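Local coordinates for protein putative 2,5-diketo-D-gluconic acid reductase B (Sinorhizobium meliloti, PDB 3UP8) that probably reduces carbonyl compounds such as methylglyoxal with NADPH, as an aldo/keto reductase built on a TIM barrel, at residues Thr66-Gly71 and Val98-His103; Pro130-Asp133 and Glu138-Gly141; His184-Gln189 and Pro215-Leu220; Leu239-Asp244 and Glu271-Val276. All blocks are in the same frame, centred on the assembly; numbering follows the deposited sequence.

Interaction 1: Thr66-Gly71 and Val98-His103; sequences TAQIYG and VDNYRH. With ACT (acetate ion), chain C.
Asn100 and Gln68 join two loops at the C-terminal rim of the barrel through one bond between their side-chain amides. The segment 98-103 starts with a short 3-10 turn at Val98 and Asp99, after which Asn100 ND2 donates to Gln68 OE1 at 2.8 Å. The side chains come from opposite directions with their amide planes 70° apart, so the N-H lying in the plane of Asn100 meets OE1 from 49° above the carbonyl plane. Gln68 spans the gap because its chain runs extended beyond CG (chi2 169°). OE1 also accepts from Trp97 N, while NE2 bonds to the hydroxyls of Ser109 and Ser113, which fixes the rotation of the amide. With an alanine here, Asn100 ND2 would probably lose its acceptor and the two loops their polar tie. Arg102 then takes the N-cap position of helix 103-117. In the segment 66-71, Ala67 CB lies over the centre of the Tyr70 ring, whose OH donates to O of the acetate at 2.6 Å. His128 NE2 also bonds this acetate, probably from the crystallisation liquor. Tyr70, the predicted proton donor, bonds to Lys95, and its grouping with Lys95 and His128 characterises the aldo/keto reductase active site.

Interaction 2: Pro130-Asp133 and Glu138-Gly141; sequences PGSD and ERIG
Ser132 and Arg139 mark the closest approach of the two backbones, with their CA atoms 9.7 Å apart, so a long side chain must bridge the loop 130-133 and the helical turn 138-141. This is a beta-alpha connection of the TIM barrel, in which the loop after strand 122-127 is tied back to the helix that follows it. Arg139 does the bridging. Its chain leaves CB extended and then bends at chi3 (-103°), which swings the guanidinium round to the loop. NH1 donates to Pro130 O at 2.7 Å, with an N-H...O angle of 152°; the donor stands above the carbonyl plane, and the oxygen is tilted modestly from the guanidinium plane. The hydroxyl of Ser132 bonds to Val134 N and so serves the loop itself, and NH2 of Arg139 makes a further, weak bond to Val134 O. Replacing Arg139 by a leucine is likely to leave Pro130 O without this donor and the loop without this side-chain tie to the helix. Ser132 CB sits above the middle of the guanidinium, 3.8 Å from both Arg139 CZ and NH1.

Interaction 3: His184-Gln189 and Pro215-Leu220; sequences HPYLDQ and PADPLL
Pro185 and Tyr186 meet Leu220 and Asp217 in a buried contact that mixes one short hydrogen bond with apolar packing. The segment 184-189 opens with a type I turn, closed by the bond from Leu187 N to His184 O at 3.1 Å. Within it His184 ND1 accepts a weak bond from Tyr186 N, while NE2 of the same ring bonds to Glu182. Pro185, next along the turn, faces the helical segment and places CG 4.3 Å from Leu220 CD1. The ring of Tyr186 carries the rest: its OH donates to Asp217 OD2 at 2.6 Å, with that oxygen at the ring edge and in the ring plane. The hydroxyl approaches OD2 on the anti side, 33° out of the carboxylate plane, and the ring and carboxylate planes differ by 36°. With CG anti to the backbone N (chi1 -167°), the carboxylate of Asp217 lies where OD2 can take the tyrosine and OD1 can accept from Leu220 N at 3.1 Å, capping helix 218-227. Leu220 CD1 completes the contact, 4.0 Å from Tyr186 OH. Lys213 adds a cation-pi contact to the tyrosine. The loop after strand 176-182 is thereby packed against the junction of helices 213-216 and 218-227, with Val214 beside it and Val276 of helix 270-277 touching both Pro185 and Leu220.

Interaction 4: Leu239-Asp244 and Glu271-Val276; sequences LVQQQD and EEMAAV
Met273, present as selenomethionine, reaches from helix 270-277 to Gln241 and Gln242 of the segment 239-244. The backbones come nearest at Gln241 and Met273, whose CA atoms are 8.9 Å apart. From CB, which is directed at the other segment, the chain of Met273 bends at chi2 and again at chi3 (-70° and -65°), which carries the selenium across the side chain of Gln241. CG comes first, 3.7 Å from Gln241 NE2. The selenium then lies 3.6 Å from Gln241 NE2 and 3.9 Å from Gln241 CD, and it also comes within 4.1 Å of Gln241 CB, so it lies along the side chain from CB to NE2. At the tip, CE turns to the second glutamine and packs 3.9 Å from Gln242 CG. No hydrogen bond crosses the contact. The amides are held elsewhere: Gln241 bonds through NE2 to Leu268 O and through OE1 to Arg237, whereas Gln242 uses OE1 for Tyr183 and NE2 for Trp238 O. Met273 therefore meets chiefly the amide end of Gln241, with CG of Gln242 at the tip. Helix 270-277 comes after the last barrel strand, 245-249, and packs on the outer helices of the TIM barrel: its Glu272 and Val276 lie against helix 218-227, and its Met273 and Val276 touch Trp238 of helix 231-240.

In the fold
The four contacts form two pairs around the barrel. Interactions 1 and 2 have centres 12 Å apart and touch directly: Tyr101 packs on Arg139 and Ser132, and Glu138 OE2 probably accepts from His103 N at 2.9 Å, joining the starts of two successive helices. Interactions 3 and 4, 11 Å apart between centres, meet where Leu219 CD2 packs 3.6 Å from Ala275 O. Interaction 1 contains Tyr70 and the acetate, and the side chain of Pro130 in interaction 2 is about 7 Å from that of His128, the predicted substrate-binding residue. Interactions 3 and 4 lie away from these sites, their centres about 30 and 32 Å from that of interaction 1, across the chain's centre.

Interaction 1: Thr66-Gly71 and Val98-His103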
loop_
_atom_site.group_PDB
_atom_site.type_symbol
_atom_site.label_atom_id
_atom_site.label_comp_id
_atom_site.label_asym_id
_atom_site.label_seq_id
_atom_site.Cartn_x
_atom_site.Cartn_y
_atom_site.Cartn_z
ATOM N N THR A 66 3.782 6.878 -1.285
ATOM C CA THR A 66 5.160 7.278 -0.979
ATOM C C THR A 66 5.381 7.293 0.551
ATOM O O THR A 66 4.522 6.810 1.302
ATOM C CB THR A 66 5.508 8.629 -1.685
ATOM O OG1 THR A 66 6.905 8.926 -1.549
ATOM C CG2 THR A 66 4.651 9.783 -1.131
ATOM N N ALA A 67 6.538 7.784 1.000
ATOM C CA ALA A 67 6.906 7.781 2.420
ATOM C C ALA A 67 7.988 8.814 2.641
ATOM O O ALA A 67 8.760 9.096 1.737
ATOM C CB ALA A 67 7.419 6.411 2.845
ATOM N N GLN A 68 8.059 9.361 3.844
ATOM C CA GLN A 68 9.139 10.282 4.191
ATOM C C GLN A 68 10.510 9.652 3.943
ATOM O O GLN A 68 11.379 10.279 3.328
ATOM C CB GLN A 68 9.007 10.733 5.645
ATOM C CG GLN A 68 7.859 11.694 5.850
ATOM C CD GLN A 68 7.528 11.962 7.319
ATOM O OE1 GLN A 68 8.119 11.387 8.233
ATOM N NE2 GLN A 68 6.589 12.867 7.534
ATOM N N ILE A 69 10.676 8.397 4.361
ATOM C CA ILE A 69 11.984 7.718 4.293
ATOM C C ILE A 69 12.436 7.354 2.888
ATOM O O ILE A 69 13.635 7.178 2.673
ATOM C CB ILE A 69 12.058 6.457 5.199
ATOM C CG1 ILE A 69 13.515 6.034 5.444
ATOM C CG2 ILE A 69 11.260 5.290 4.603
ATOM C CD1 ILE A 69 14.367 7.074 6.172
ATOM N N TYR A 70 11.506 7.216 1.939
ATOM C CA TYR A 70 11.908 6.872 0.559
ATOM C C TYR A 70 12.712 7.983 -0.086
ATOM O O TYR A 70 13.471 7.723 -0.997
ATOM C CB TYR A 70 10.726 6.563 -0.378
ATOM C CG TYR A 70 9.749 5.527 0.090
ATOM C CD1 TYR A 70 10.104 4.541 1.016
ATOM C CD2 TYR A 70 8.460 5.511 -0.434
ATOM C CE1 TYR A 70 9.172 3.583 1.431
ATOM C CE2 TYR A 70 7.530 4.567 -0.024
ATOM C CZ TYR A 70 7.883 3.619 0.912
ATOM O OH TYR A 70 6.922 2.696 1.293
ATOM N N GLY A 71 12.541 9.219 0.372
ATOM C CA GLY A 71 13.298 10.340 -0.181
ATOM C C GLY A 71 12.844 10.793 -1.562
ATOM O O GLY A 71 13.564 11.503 -2.251
ATOM N N VAL A 98 9.860 6.709 11.533
ATOM C CA VAL A 98 9.936 6.487 12.978
ATOM C C VAL A 98 10.766 7.558 13.717
ATOM O O VAL A 98 10.540 7.784 14.890
ATOM C CB VAL A 98 10.467 5.068 13.320
ATOM C CG1 VAL A 98 9.582 3.969 12.675
ATOM C CG2 VAL A 98 11.924 4.890 12.896
ATOM N N ASP A 99 11.717 8.213 13.040
ATOM C CA ASP A 99 12.524 9.267 13.696
ATOM C C ASP A 99 11.664 10.488 14.019
ATOM O O ASP A 99 12.053 11.358 14.802
ATOM C CB ASP A 99 13.696 9.706 12.800
ATOM C CG ASP A 99 14.788 8.640 12.677
ATOM O OD1 ASP A 99 14.807 7.661 13.461
ATOM O OD2 ASP A 99 15.643 8.800 11.783
ATOM N N ASN A 100 10.498 10.560 13.392
ATOM C CA ASN A 100 9.612 11.695 13.551
ATOM C C ASN A 100 8.412 11.416 14.456
ATOM O O ASN A 100 7.421 12.145 14.416
ATOM C CB ASN A 100 9.133 12.173 12.176
ATOM C CG ASN A 100 10.275 12.625 11.279
ATOM O OD1 ASN A 100 11.279 13.161 11.748
ATOM N ND2 ASN A 100 10.121 12.412 9.977
ATOM N N TYR A 101 8.496 10.376 15.274
ATOM C CA TYR A 101 7.342 9.947 16.068
ATOM C C TYR A 101 6.951 10.803 17.276
ATOM O O TYR A 101 5.782 10.864 17.613
ATOM C CB TYR A 101 7.508 8.490 16.490
ATOM C CG TYR A 101 7.078 7.496 15.427
ATOM C CD1 TYR A 101 7.226 6.135 15.650
ATOM C CD2 TYR A 101 6.523 7.911 14.207
ATOM C CE1 TYR A 101 6.821 5.191 14.714
ATOM C CE2 TYR A 101 6.116 6.964 13.243
ATOM C CZ TYR A 101 6.278 5.607 13.512
ATOM O OH TYR A 101 5.888 4.635 12.618
ATOM N N ARG A 102 7.907 11.464 17.924
ATOM C CA ARG A 102 7.543 12.352 19.032
ATOM C C ARG A 102 6.647 13.481 18.520
ATOM O O ARG A 102 6.838 13.973 17.402
ATOM C CB ARG A 102 8.789 12.907 19.723
ATOM C CG ARG A 102 9.658 11.813 20.346
ATOM C CD ARG A 102 10.694 12.369 21.317
ATOM N NE ARG A 102 10.152 13.466 22.127
ATOM C CZ ARG A 102 10.854 14.170 23.014
ATOM N NH1 ARG A 102 12.137 13.895 23.234
ATOM N NH2 ARG A 102 10.273 15.158 23.682
ATOM N N HIS A 103 5.671 13.881 19.328
ATOM C CA HIS A 103 4.627 14.826 18.886
ATOM C C HIS A 103 5.120 15.996 18.018
ATOM O O HIS A 103 4.644 16.179 16.894
ATOM C CB HIS A 103 3.824 15.396 20.069
ATOM C CG HIS A 103 2.837 16.438 19.652
ATOM N ND1 HIS A 103 3.108 17.786 19.712
ATOM C CD2 HIS A 103 1.615 16.326 19.079
ATOM C CE1 HIS A 103 2.070 18.465 19.253
ATOM N NE2 HIS A 103 1.148 17.601 18.863
HETATM C C ACT C . 8.244 -0.120 2.764
HETATM O O ACT C . 7.328 0.186 1.969
HETATM O OXT ACT C . 8.844 0.834 3.274
HETATM C CH3 ACT C . 8.611 -1.531 3.100
#

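Interaction 2: Pro130-Asp133 and Glu138-Gly141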
loop_
_atom_site.group_PDB
_atom_site.type_symbol
_atom_site.label_atom_id
_atom_site.label_comp_id
_atom_site.label_asym_id
_atom_site.label_seq_id
_atom_site.Cartn_x
_atom_site.Cartn_y
_atom_site.Cartn_z
ATOM N N PRO A 130 5.799 -0.110 13.515
ATOM C CA PRO A 130 5.334 -0.095 14.920
ATOM C C PRO A 130 6.431 0.090 15.972
ATOM O O PRO A 130 6.160 0.653 17.044
ATOM C CB PRO A 130 4.692 -1.474 15.091
ATOM C CG PRO A 130 5.460 -2.342 14.148
ATOM C CD PRO A 130 5.718 -1.464 12.933
ATOM N N GLY A 131 7.645 -0.376 15.667
ATOM C CA GLY A 131 8.781 -0.319 16.600
ATOM C C GLY A 131 9.305 1.075 16.873
ATOM O O GLY A 131 9.794 1.761 15.972
ATOM N N SER A 132 9.186 1.488 18.134
ATOM C CA SER A 132 9.524 2.840 18.573
ATOM C C SER A 132 9.457 2.899 20.100
ATOM O O SER A 132 8.644 2.196 20.717
ATOM C CB SER A 132 8.515 3.844 18.002
ATOM O OG SER A 132 8.776 5.164 18.467
ATOM N N ASP A 133 10.299 3.739 20.696
ATOM C CA ASP A 133 10.206 4.092 22.123
ATOM C C ASP A 133 9.051 5.051 22.408
ATOM O O ASP A 133 8.654 5.219 23.561
ATOM C CB ASP A 133 11.510 4.768 22.598
ATOM C CG ASP A 133 12.669 3.794 22.741
ATOM O OD1 ASP A 133 12.457 2.560 22.674
ATOM O OD2 ASP A 133 13.810 4.271 22.946
ATOM N N GLU A 138 0.696 8.368 21.829
ATOM C CA GLU A 138 1.267 9.641 21.382
ATOM C C GLU A 138 1.290 9.711 19.842
ATOM O O GLU A 138 0.970 10.739 19.267
ATOM C CB GLU A 138 2.678 9.854 21.939
ATOM C CG GLU A 138 3.275 11.224 21.592
ATOM C CD GLU A 138 4.641 11.484 22.241
ATOM O OE1 GLU A 138 4.952 10.868 23.289
ATOM O OE2 GLU A 138 5.420 12.302 21.688
ATOM N N ARG A 139 1.656 8.613 19.185
ATOM C CA ARG A 139 1.695 8.577 17.710
ATOM C C ARG A 139 0.287 8.634 17.153
ATOM O O ARG A 139 0.015 9.356 16.206
ATOM C CB ARG A 139 2.391 7.314 17.213
ATOM C CG ARG A 139 3.819 7.201 17.682
ATOM C CD ARG A 139 4.384 5.843 17.301
ATOM N NE ARG A 139 4.445 4.934 18.434
ATOM C CZ ARG A 139 4.687 3.631 18.338
ATOM N NH1 ARG A 139 4.867 3.061 17.151
ATOM N NH2 ARG A 139 4.725 2.894 19.439
ATOM N N ILE A 140 -0.611 7.871 17.763
ATOM C CA ILE A 140 -1.997 7.819 17.311
ATOM C C ILE A 140 -2.635 9.183 17.557
ATOM O O ILE A 140 -3.409 9.668 16.720
ATOM C CB ILE A 140 -2.793 6.685 18.036
ATOM C CG1 ILE A 140 -2.277 5.284 17.651
ATOM C CG2 ILE A 140 -4.280 6.812 17.789
ATOM C CD1 ILE A 140 -2.489 4.862 16.185
ATOM N N GLY A 141 -2.300 9.803 18.696
ATOM C CA GLY A 141 -2.779 11.161 18.990
ATOM C C GLY A 141 -2.375 12.171 17.914
ATOM O O GLY A 141 -3.179 13.022 17.503
#

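Interaction 3: His184-Gln189 and Pro215-Leu220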
loop_
_atom_site.group_PDB
_atom_site.type_symbol
_atom_site.label_atom_id
_atom_site.label_comp_id
_atom_site.label_asym_id
_atom_site.label_seq_id
_atom_site.Cartn_x
_atom_site.Cartn_y
_atom_site.Cartn_z
ATOM N N HIS A 184 2.389 -11.301 -0.502
ATOM C CA HIS A 184 2.653 -11.935 -1.791
ATOM C C HIS A 184 2.418 -13.430 -1.558
ATOM O O HIS A 184 2.216 -13.848 -0.417
ATOM C CB HIS A 184 4.090 -11.661 -2.249
ATOM C CG HIS A 184 5.121 -11.899 -1.188
ATOM N ND1 HIS A 184 5.503 -13.164 -0.783
ATOM C CD2 HIS A 184 5.860 -11.032 -0.453
ATOM C CE1 HIS A 184 6.413 -13.062 0.169
ATOM N NE2 HIS A 184 6.651 -11.779 0.387
ATOM N N PRO A 185 2.428 -14.243 -2.628
ATOM C CA PRO A 185 2.065 -15.660 -2.439
ATOM C C PRO A 185 2.916 -16.437 -1.411
ATOM O O PRO A 185 2.429 -17.415 -0.827
ATOM C CB PRO A 185 2.238 -16.241 -3.841
ATOM C CG PRO A 185 1.957 -15.063 -4.759
ATOM C CD PRO A 185 2.589 -13.895 -4.053
ATOM N N TYR A 186 4.154 -15.998 -1.171
ATOM C CA TYR A 186 5.064 -16.724 -0.263
ATOM C C TYR A 186 4.946 -16.351 1.218
ATOM O O TYR A 186 5.566 -16.991 2.080
ATOM C CB TYR A 186 6.508 -16.626 -0.777
ATOM C CG TYR A 186 6.558 -16.933 -2.252
ATOM C CD1 TYR A 186 6.394 -18.244 -2.726
ATOM C CD2 TYR A 186 6.718 -15.908 -3.182
ATOM C CE1 TYR A 186 6.405 -18.513 -4.105
ATOM C CE2 TYR A 186 6.724 -16.157 -4.530
ATOM C CZ TYR A 186 6.573 -17.452 -4.992
ATOM O OH TYR A 186 6.597 -17.642 -6.342
ATOM N N LEU A 187 4.145 -15.327 1.519
ATOM C CA LEU A 187 3.944 -14.919 2.911
ATOM C C LEU A 187 2.473 -14.974 3.287
ATOM O O LEU A 187 1.677 -14.172 2.802
ATOM C CB LEU A 187 4.516 -13.519 3.165
ATOM C CG LEU A 187 4.362 -12.967 4.590
ATOM C CD1 LEU A 187 5.054 -13.883 5.625
ATOM C CD2 LEU A 187 4.945 -11.555 4.637
ATOM N N ASP A 188 2.131 -15.918 4.163
ATOM C CA ASP A 188 0.765 -16.059 4.678
ATOM C C ASP A 188 0.357 -14.841 5.519
ATOM O O ASP A 188 1.109 -14.407 6.400
ATOM C CB ASP A 188 0.641 -17.323 5.533
ATOM C CG ASP A 188 -0.750 -17.486 6.137
ATOM O OD1 ASP A 188 -1.758 -17.261 5.431
ATOM O OD2 ASP A 188 -0.838 -17.833 7.329
ATOM N N GLN A 189 -0.825 -14.298 5.240
ATOM C CA GLN A 189 -1.358 -13.187 6.042
ATOM C C GLN A 189 -2.757 -13.468 6.577
ATOM O O GLN A 189 -3.555 -12.545 6.789
ATOM C CB GLN A 189 -1.313 -11.857 5.257
ATOM C CG GLN A 189 0.102 -11.330 5.022
ATOM C CD GLN A 189 0.751 -10.717 6.259
ATOM O OE1 GLN A 189 0.340 -10.970 7.400
ATOM N NE2 GLN A 189 1.770 -9.895 6.034
ATOM N N PRO A 215 7.913 -13.834 -10.918
ATOM C CA PRO A 215 8.082 -14.150 -12.356
ATOM C C PRO A 215 8.779 -15.490 -12.652
ATOM O O PRO A 215 8.643 -16.027 -13.759
ATOM C CB PRO A 215 8.935 -12.986 -12.885
ATOM C CG PRO A 215 8.790 -11.895 -11.858
ATOM C CD PRO A 215 8.617 -12.596 -10.548
ATOM N N ALA A 216 9.504 -16.029 -11.675
ATOM C CA ALA A 216 10.224 -17.298 -11.844
ATOM C C ALA A 216 9.408 -18.508 -11.410
ATOM O O ALA A 216 9.831 -19.642 -11.601
ATOM C CB ALA A 216 11.559 -17.257 -11.087
ATOM N N ASP A 217 8.236 -18.272 -10.828
ATOM C CA ASP A 217 7.447 -19.360 -10.278
ATOM C C ASP A 217 6.739 -20.138 -11.389
ATOM O O ASP A 217 6.024 -19.546 -12.204
ATOM C CB ASP A 217 6.441 -18.844 -9.249
ATOM C CG ASP A 217 5.830 -19.959 -8.423
ATOM O OD1 ASP A 217 4.999 -20.712 -8.966
ATOM O OD2 ASP A 217 6.161 -20.081 -7.224
ATOM N N PRO A 218 6.947 -21.468 -11.425
ATOM C CA PRO A 218 6.345 -22.319 -12.464
ATOM C C PRO A 218 4.825 -22.433 -12.341
ATOM O O PRO A 218 4.133 -22.422 -13.363
ATOM C CB PRO A 218 7.006 -23.686 -12.236
ATOM C CG PRO A 218 7.448 -23.667 -10.799
ATOM C CD PRO A 218 7.814 -22.238 -10.510
ATOM N N LEU A 219 4.308 -22.546 -11.116
ATOM C CA LEU A 219 2.862 -22.595 -10.933
ATOM C C LEU A 219 2.199 -21.301 -11.427
ATOM O O LEU A 219 1.171 -21.346 -12.117
ATOM C CB LEU A 219 2.475 -22.908 -9.483
ATOM C CG LEU A 219 0.975 -22.840 -9.139
ATOM C CD1 LEU A 219 0.175 -23.993 -9.751
ATOM C CD2 LEU A 219 0.759 -22.797 -7.630
ATOM N N LEU A 220 2.797 -20.160 -11.089
ATOM C CA LEU A 220 2.252 -18.855 -11.492
ATOM C C LEU A 220 2.357 -18.609 -12.994
ATOM O O LEU A 220 1.488 -17.972 -13.585
ATOM C CB LEU A 220 2.907 -17.708 -10.712
ATOM C CG LEU A 220 2.824 -17.782 -9.182
ATOM C CD1 LEU A 220 3.464 -16.547 -8.540
ATOM C CD2 LEU A 220 1.394 -17.981 -8.694
#

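Interaction 4: Leu239-Asp244 and Glu271-Val276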
loop_
_atom_site.group_PDB
_atom_site.type_symbol
_atom_site.label_atom_id
_atom_site.label_comp_id
_atom_site.label_asym_id
_atom_site.label_seq_id
_atom_site.Cartn_x
_atom_site.Cartn_y
_atom_site.Cartn_z
ATOM N N LEU A 239 -3.949 -11.068 -5.339
ATOM C CA LEU A 239 -4.108 -10.071 -4.272
ATOM C C LEU A 239 -5.409 -9.281 -4.418
ATOM O O LEU A 239 -6.237 -9.237 -3.511
ATOM C CB LEU A 239 -2.893 -9.129 -4.263
ATOM C CG LEU A 239 -1.571 -9.830 -3.905
ATOM C CD1 LEU A 239 -0.376 -8.961 -4.269
ATOM C CD2 LEU A 239 -1.541 -10.176 -2.426
ATOM N N VAL A 240 -5.593 -8.694 -5.596
ATOM C CA VAL A 240 -6.651 -7.730 -5.841
ATOM C C VAL A 240 -8.027 -8.407 -5.855
ATOM O O VAL A 240 -9.048 -7.771 -5.579
ATOM C CB VAL A 240 -6.303 -6.918 -7.116
ATOM C CG1 VAL A 240 -7.127 -7.348 -8.341
ATOM C CG2 VAL A 240 -6.378 -5.443 -6.841
ATOM N N GLN A 241 -8.034 -9.713 -6.129
ATOM C CA GLN A 241 -9.258 -10.520 -6.097
ATOM C C GLN A 241 -9.691 -10.874 -4.672
ATOM O O GLN A 241 -10.837 -11.257 -4.444
ATOM C CB GLN A 241 -9.072 -11.802 -6.933
ATOM C CG GLN A 241 -10.356 -12.599 -7.194
ATOM C CD GLN A 241 -10.193 -13.593 -8.340
ATOM O OE1 GLN A 241 -9.671 -13.258 -9.411
ATOM N NE2 GLN A 241 -10.647 -14.810 -8.122
ATOM N N GLN A 242 -8.787 -10.754 -3.704
ATOM C CA GLN A 242 -9.159 -10.989 -2.307
ATOM C C GLN A 242 -9.935 -9.805 -1.740
ATOM O O GLN A 242 -9.568 -8.638 -1.989
ATOM C CB GLN A 242 -7.928 -11.208 -1.458
ATOM C CG GLN A 242 -7.309 -12.562 -1.600
ATOM C CD GLN A 242 -6.014 -12.665 -0.842
ATOM O OE1 GLN A 242 -5.995 -12.632 0.389
ATOM N NE2 GLN A 242 -4.921 -12.825 -1.569
ATOM N N GLN A 243 -10.988 -10.107 -0.977
ATOM C CA GLN A 243 -11.775 -9.079 -0.296
ATOM C C GLN A 243 -10.864 -8.231 0.581
ATOM O O GLN A 243 -10.039 -8.768 1.322
ATOM C CB GLN A 243 -12.875 -9.689 0.580
ATOM C CG GLN A 243 -13.949 -10.486 -0.177
ATOM C CD GLN A 243 -14.563 -9.706 -1.331
ATOM O OE1 GLN A 243 -15.143 -8.639 -1.137
ATOM N NE2 GLN A 243 -14.440 -10.245 -2.538
ATOM N N ASP A 244 -11.028 -6.913 0.487
ATOM C CA ASP A 244 -10.361 -5.958 1.388
ATOM C C ASP A 244 -8.863 -5.794 1.163
ATOM O O ASP A 244 -8.164 -5.299 2.053
ATOM C CB ASP A 244 -10.602 -6.314 2.866
ATOM C CG ASP A 244 -12.071 -6.576 3.174
ATOM O OD1 ASP A 244 -12.885 -5.637 3.085
ATOM O OD2 ASP A 244 -12.399 -7.739 3.499
ATOM N N GLU A 271 -10.068 -22.645 -7.675
ATOM C CA GLU A 271 -8.996 -23.626 -7.555
ATOM C C GLU A 271 -7.650 -22.942 -7.754
ATOM O O GLU A 271 -6.681 -23.256 -7.064
ATOM C CB GLU A 271 -9.180 -24.748 -8.587
ATOM C CG GLU A 271 -10.569 -25.391 -8.577
ATOM C CD GLU A 271 -11.098 -25.691 -9.983
ATOM O OE1 GLU A 271 -10.808 -24.909 -10.923
ATOM O OE2 GLU A 271 -11.813 -26.707 -10.143
ATOM N N GLU A 272 -7.600 -22.000 -8.693
ATOM C CA GLU A 272 -6.395 -21.207 -8.911
ATOM C C GLU A 272 -6.031 -20.360 -7.685
ATOM O O GLU A 272 -4.851 -20.228 -7.362
ATOM C CB GLU A 272 -6.506 -20.373 -10.190
ATOM C CG GLU A 272 -6.485 -21.247 -11.455
ATOM C CD GLU A 272 -6.761 -20.500 -12.757
ATOM O OE1 GLU A 272 -7.362 -19.390 -12.739
ATOM O OE2 GLU A 272 -6.367 -21.045 -13.819
HETATM N N MSE A 273 -7.043 -19.832 -6.996
HETATM C CA MSE A 273 -6.854 -19.047 -5.766
HETATM C C MSE A 273 -6.293 -19.897 -4.618
HETATM O O MSE A 273 -5.347 -19.486 -3.939
HETATM C CB MSE A 273 -8.169 -18.382 -5.328
HETATM C CG MSE A 273 -8.693 -17.295 -6.278
HETATM SE SE MSE A 273 -7.626 -15.641 -6.325
HETATM C CE MSE A 273 -8.001 -15.142 -4.475
ATOM N N ALA A 274 -6.882 -21.074 -4.402
ATOM C CA ALA A 274 -6.408 -22.020 -3.385
ATOM C C ALA A 274 -4.966 -22.472 -3.636
ATOM O O ALA A 274 -4.181 -22.580 -2.695
ATOM C CB ALA A 274 -7.345 -23.244 -3.303
ATOM N N ALA A 275 -4.628 -22.717 -4.903
ATOM C CA ALA A 275 -3.290 -23.176 -5.303
ATOM C C ALA A 275 -2.214 -22.120 -5.058
ATOM O O ALA A 275 -1.111 -22.441 -4.590
ATOM C CB ALA A 275 -3.284 -23.588 -6.761
ATOM N N VAL A 276 -2.523 -20.866 -5.389
ATOM C CA VAL A 276 -1.584 -19.768 -5.124
ATOM C C VAL A 276 -1.382 -19.617 -3.619
ATOM O O VAL A 276 -0.263 -19.377 -3.165
ATOM C CB VAL A 276 -2.009 -18.448 -5.786
ATOM C CG1 VAL A 276 -1.086 -17.317 -5.367
ATOM C CG2 VAL A 276 -1.955 -18.587 -7.288
#